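Local coordinates for NOL1/NOP2/sun family protein (Enterococcus faecium, PDB 3M4X) that probably methylates ribosomal RNA, as a member of the RsmF group of NOL1/NOP2/sun methyltransferases with a PUA-type RNA-binding domain, at residues K38-N43 against E69-T74; K227-Y232 against K299-G304. One frame throughout, in Å; residues are numbered along the deposited sequence.

Contact 1 of 2, residues K38-N43 against E69-T74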
# COMPACT_ATOMS: atom_id res chain seq x y z
N LYS A 38 8.59 -14.74 5.89
CA LYS A 38 8.94 -13.61 5.04
C LYS A 38 8.35 -13.79 3.64
O LYS A 38 8.30 -14.91 3.11
CB LYS A 38 10.46 -13.46 4.99
CG LYS A 38 11.09 -13.30 6.37
CD LYS A 38 12.61 -13.50 6.38
CE LYS A 38 12.99 -14.98 6.53
NZ LYS A 38 14.47 -15.23 6.45
N GLY A 39 7.88 -12.69 3.06
CA GLY A 39 7.22 -12.74 1.77
C GLY A 39 7.30 -11.44 1.00
O GLY A 39 7.74 -10.41 1.52
N PHE A 40 6.87 -11.48 -0.25
CA PHE A 40 6.79 -10.29 -1.08
C PHE A 40 5.78 -10.56 -2.17
O PHE A 40 5.36 -11.69 -2.34
CB PHE A 40 8.15 -9.93 -1.68
CG PHE A 40 8.69 -10.96 -2.64
CD1 PHE A 40 8.54 -10.79 -4.01
CD2 PHE A 40 9.37 -12.08 -2.18
CE1 PHE A 40 9.05 -11.73 -4.90
CE2 PHE A 40 9.88 -13.03 -3.07
CZ PHE A 40 9.72 -12.86 -4.43
N ARG A 41 5.41 -9.51 -2.89
CA ARG A 41 4.47 -9.61 -4.00
C ARG A 41 5.04 -9.04 -5.29
O ARG A 41 5.82 -8.08 -5.27
CB ARG A 41 3.16 -8.87 -3.69
CG ARG A 41 2.22 -9.59 -2.74
CD ARG A 41 0.97 -8.75 -2.49
NE ARG A 41 1.29 -7.65 -1.60
CZ ARG A 41 1.40 -6.38 -1.95
NH1 ARG A 41 1.17 -5.99 -3.19
NH2 ARG A 41 1.72 -5.48 -1.04
N TRP A 42 4.65 -9.64 -6.41
CA TRP A 42 4.90 -9.05 -7.70
C TRP A 42 3.78 -8.06 -8.03
O TRP A 42 2.76 -7.97 -7.32
CB TRP A 42 5.07 -10.13 -8.79
CG TRP A 42 3.89 -11.03 -9.01
CD1 TRP A 42 3.59 -12.18 -8.33
CD2 TRP A 42 2.85 -10.86 -9.98
NE1 TRP A 42 2.43 -12.73 -8.83
CE2 TRP A 42 1.95 -11.94 -9.83
CE3 TRP A 42 2.60 -9.90 -10.98
CZ2 TRP A 42 0.83 -12.09 -10.63
CZ3 TRP A 42 1.48 -10.05 -11.77
CH2 TRP A 42 0.60 -11.13 -11.59
N ASN A 43 3.98 -7.31 -9.12
CA ASN A 43 3.19 -6.13 -9.40
C ASN A 43 2.51 -6.20 -10.77
O ASN A 43 3.17 -6.04 -11.80
CB ASN A 43 4.08 -4.89 -9.29
CG ASN A 43 3.29 -3.60 -9.35
OD1 ASN A 43 2.10 -3.63 -9.63
ND2 ASN A 43 3.95 -2.48 -9.10
N GLU A 69 -0.68 -12.87 -5.67
CA GLU A 69 0.53 -12.29 -6.25
C GLU A 69 1.71 -12.39 -5.29
O GLU A 69 2.73 -11.72 -5.46
CB GLU A 69 0.25 -10.83 -6.62
CG GLU A 69 -1.03 -10.68 -7.47
CD GLU A 69 -1.79 -9.38 -7.22
OE1 GLU A 69 -1.46 -8.65 -6.26
OE2 GLU A 69 -2.73 -9.10 -7.99
N GLY A 70 1.55 -13.22 -4.27
CA GLY A 70 2.54 -13.36 -3.22
C GLY A 70 3.44 -14.58 -3.39
O GLY A 70 3.05 -15.62 -3.93
N PHE A 71 4.67 -14.42 -2.91
CA PHE A 71 5.69 -15.45 -2.91
C PHE A 71 6.31 -15.49 -1.52
O PHE A 71 6.41 -14.46 -0.86
CB PHE A 71 6.80 -15.10 -3.91
CG PHE A 71 6.41 -15.26 -5.35
CD1 PHE A 71 6.44 -14.18 -6.21
CD2 PHE A 71 6.03 -16.50 -5.84
CE1 PHE A 71 6.09 -14.32 -7.54
CE2 PHE A 71 5.67 -16.65 -7.17
CZ PHE A 71 5.71 -15.56 -8.03
N LEU A 72 6.76 -16.66 -1.10
CA LEU A 72 7.53 -16.75 0.13
C LEU A 72 8.98 -16.40 -0.18
O LEU A 72 9.58 -16.95 -1.11
CB LEU A 72 7.44 -18.15 0.73
CG LEU A 72 6.05 -18.54 1.20
CD1 LEU A 72 6.11 -19.87 1.96
CD2 LEU A 72 5.45 -17.45 2.08
N GLY A 73 9.54 -15.50 0.61
CA GLY A 73 10.94 -15.17 0.44
C GLY A 73 11.26 -13.73 0.78
O GLY A 73 10.44 -13.01 1.33
N THR A 74 12.48 -13.32 0.45
CA THR A 74 12.98 -12.01 0.79
C THR A 74 13.34 -11.24 -0.49
O THR A 74 13.54 -11.84 -1.55
CB THR A 74 14.24 -12.12 1.67
OG1 THR A 74 15.27 -12.82 0.94
CG2 THR A 74 13.92 -12.89 2.93
O HOH W 1 0.71 -7.23 -5.65
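Strands 39-41 and 70-72 pair antiparallel in the small three-stranded sheet of the N-terminal RsmF-type domain, their short axes running at 153° to each other. Phe40 and Phe71 form the hydrogen-bonded pair: Phe71 N gives its hydrogen to Phe40 O at 2.9 Å and Phe40 N to Phe71 O at 3.1 Å. Gly39 opposite Leu72 and Arg41 opposite Gly70 are the flanking non-hydrogen-bonded pairs. The pairing runs on past both strands, through Trp42 N to Glu69 O and through Gly73 N to Lys38 O.

An aromatic cluster forms on the Phe40 and Phe71 face. The Phe40 side chain, with CG between the backbone N and the carbonyl carbon (chi1 65°), receives Phe71 CB over one ring face, 4.0 Å from the centroid, a CH-pi contact; Gly73 O lies at the ring edge. Phe71 CE1 then reaches Trp42 CD1 at 3.4 Å, the planes of the Phe71 ring and the indole five-membered ring inclined by 40°. Glu69 CB sits over a face of that same indole ring, 3.8 Å from its centroid, and the two side chains cross at about a right angle.

At the Glu69 carboxylate, one water links three groups: it accepts from Arg41 NH1 and donates to Trp42 O and to Glu69 OE1, the last at 2.7 Å. The water thus bridges Arg41 and Glu69, whose NH1 and OE1 are 4.8 Å apart and not in direct contact, while Arg41 NE bonds to Gln90.

Helix 49-56 packs on Trp42 and Phe71 through Leu50 and Val53, and His57 stacks on Phe40. Arg41 and Glu69 instead touch helix 118-127, and strand 88-89 pairs with the other edge of strand 39-41.

Contact 2 of 2, residues K227-Y232 against K299-G304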
# COMPACT_ATOMS: atom_id res chain seq x y z
N LYS A 227 -23.86 1.16 1.67
CA LYS A 227 -23.42 -0.15 1.18
C LYS A 227 -21.90 -0.20 0.93
O LYS A 227 -21.39 -1.14 0.32
CB LYS A 227 -24.22 -0.61 -0.05
CG LYS A 227 -25.64 -1.09 0.29
CD LYS A 227 -26.49 -1.39 -0.95
CE LYS A 227 -27.82 -0.58 -0.92
NZ LYS A 227 -28.85 -1.00 -1.94
N GLY A 228 -21.20 0.82 1.40
CA GLY A 228 -19.75 0.82 1.37
C GLY A 228 -19.24 -0.28 2.29
O GLY A 228 -19.94 -0.74 3.19
N GLN A 229 -18.00 -0.69 2.06
CA GLN A 229 -17.45 -1.79 2.83
C GLN A 229 -16.30 -1.34 3.69
O GLN A 229 -15.49 -0.49 3.30
CB GLN A 229 -17.06 -2.95 1.92
CG GLN A 229 -18.25 -3.46 1.12
CD GLN A 229 -18.23 -4.96 0.94
OE1 GLN A 229 -17.46 -5.50 0.14
NE2 GLN A 229 -19.07 -5.65 1.70
N LEU A 230 -16.27 -1.91 4.88
CA LEU A 230 -15.24 -1.63 5.86
C LEU A 230 -14.47 -2.90 6.14
O LEU A 230 -15.06 -3.93 6.50
CB LEU A 230 -15.88 -1.17 7.16
CG LEU A 230 -14.94 -1.12 8.36
CD1 LEU A 230 -13.91 -0.04 8.15
CD2 LEU A 230 -15.75 -0.86 9.59
N ILE A 231 -13.16 -2.83 5.97
CA ILE A 231 -12.30 -3.92 6.34
C ILE A 231 -11.47 -3.49 7.56
O ILE A 231 -10.75 -2.49 7.51
CB ILE A 231 -11.38 -4.35 5.18
CG1 ILE A 231 -12.17 -5.04 4.06
CG2 ILE A 231 -10.30 -5.31 5.69
CD1 ILE A 231 -12.86 -4.10 3.08
N TYR A 232 -11.61 -4.23 8.66
CA TYR A 232 -10.87 -3.96 9.90
C TYR A 232 -9.85 -5.05 10.18
O TYR A 232 -10.14 -6.24 10.07
CB TYR A 232 -11.83 -3.88 11.09
CG TYR A 232 -11.15 -3.73 12.44
CD1 TYR A 232 -10.61 -2.52 12.83
CD2 TYR A 232 -11.07 -4.81 13.33
CE1 TYR A 232 -10.01 -2.37 14.07
CE2 TYR A 232 -10.46 -4.67 14.58
CZ TYR A 232 -9.94 -3.44 14.95
OH TYR A 232 -9.34 -3.25 16.18
N LYS A 299 -14.56 -8.17 7.50
CA LYS A 299 -15.17 -7.34 6.46
C LYS A 299 -16.64 -7.06 6.80
O LYS A 299 -17.39 -7.98 7.09
CB LYS A 299 -15.08 -8.00 5.09
CG LYS A 299 -15.69 -7.18 3.97
CD LYS A 299 -15.35 -7.74 2.58
CE LYS A 299 -16.00 -9.09 2.38
NZ LYS A 299 -15.93 -9.58 0.97
N LEU A 300 -17.04 -5.80 6.74
CA LEU A 300 -18.41 -5.42 7.06
C LEU A 300 -19.01 -4.54 5.98
O LEU A 300 -18.28 -3.84 5.28
CB LEU A 300 -18.46 -4.66 8.40
CG LEU A 300 -17.91 -5.48 9.57
CD1 LEU A 300 -16.49 -5.01 9.94
CD2 LEU A 300 -18.85 -5.40 10.77
N THR A 301 -20.33 -4.57 5.87
CA THR A 301 -21.05 -3.66 5.00
C THR A 301 -21.80 -2.63 5.84
O THR A 301 -22.47 -2.97 6.82
CB THR A 301 -22.05 -4.41 4.13
OG1 THR A 301 -21.37 -5.32 3.26
CG2 THR A 301 -22.84 -3.44 3.28
N PHE A 302 -21.68 -1.36 5.46
CA PHE A 302 -22.40 -0.29 6.13
C PHE A 302 -23.72 0.01 5.39
O PHE A 302 -23.72 0.17 4.18
CB PHE A 302 -21.51 0.96 6.15
CG PHE A 302 -22.20 2.20 6.64
CD1 PHE A 302 -22.52 2.35 7.97
CD2 PHE A 302 -22.50 3.23 5.75
CE1 PHE A 302 -23.13 3.51 8.43
CE2 PHE A 302 -23.12 4.37 6.19
CZ PHE A 302 -23.44 4.51 7.53
N HIS A 303 -24.82 0.08 6.13
CA HIS A 303 -26.14 0.27 5.51
C HIS A 303 -26.79 1.60 5.84
O HIS A 303 -27.93 1.86 5.43
CB HIS A 303 -27.06 -0.89 5.88
CG HIS A 303 -26.53 -2.23 5.45
ND1 HIS A 303 -26.77 -2.76 4.20
CD2 HIS A 303 -25.73 -3.11 6.09
CE1 HIS A 303 -26.15 -3.92 4.10
NE2 HIS A 303 -25.52 -4.16 5.23
N GLY A 304 -26.08 2.45 6.56
CA GLY A 304 -26.60 3.76 6.89
C GLY A 304 -26.43 4.70 5.72
O GLY A 304 -26.07 4.29 4.61
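Leu230 and Leu300 supply the central backbone exchange between two antiparallel strand segments whose axes approach to 4.6 Å. Leu300 N donates to Leu230 O at 2.7 Å, and Leu230 N returns a bond to Leu300 O with an N-H...O angle of 171°. Toward one end, Phe302 N bonds to Gly228 O, whereas Lys227 N to Phe302 O is more bent, at 132°, where the chain turns a corner.

A polar side-chain bond joins the non-hydrogen-bonded pair Gln229 and Thr301. Gln229 NE2 donates to Thr301 OG1 at 2.8 Å, with the hydroxyl oxygen close to the amide plane; the Gln229 chain, bent at chi2 (-143°), carries CD over to that side. Glu258 OE1 is a second partner of this hydroxyl, so OG1 is gripped from two residues.

Apolar contacts are looser. Ile231 and Lys299 lie side by side, CG1 and CG 4.1 Å apart, on the face that carries Gln229 and Thr301. Leu230 CD2 and Leu300 CD1 meet at 4.2 Å on the other face, where both leucines touch Leu249 of helix 243-252.

With strand 176-182 parallel to strand 228-234 on its other side, this antiparallel pairing of 228-234 with 295-302 is characteristic of the Rossmann-like methyltransferase fold.

Contact 1 closes before contact 2 opens along the chain, and they lie in different domains: 38-43 with 69-74 belongs to the N-terminal RsmF-type domain, 227-232 with 299-304 to the RsmB/F-type methyltransferase domain. Their centres are 28 Å apart and their nearest atoms about 14 Å, so they do not touch. Nor do they share a sheet, contact 1 belonging to a three-stranded antiparallel sheet and contact 2 to the large mixed one. Helix 118-127, which follows strand 108-111 of that mixed sheet, meets Arg41 and Glu69 of contact 1. The N-terminal sheet therefore packs directly against the methyltransferase domain, while contact 2 lies within that domain's own sheet.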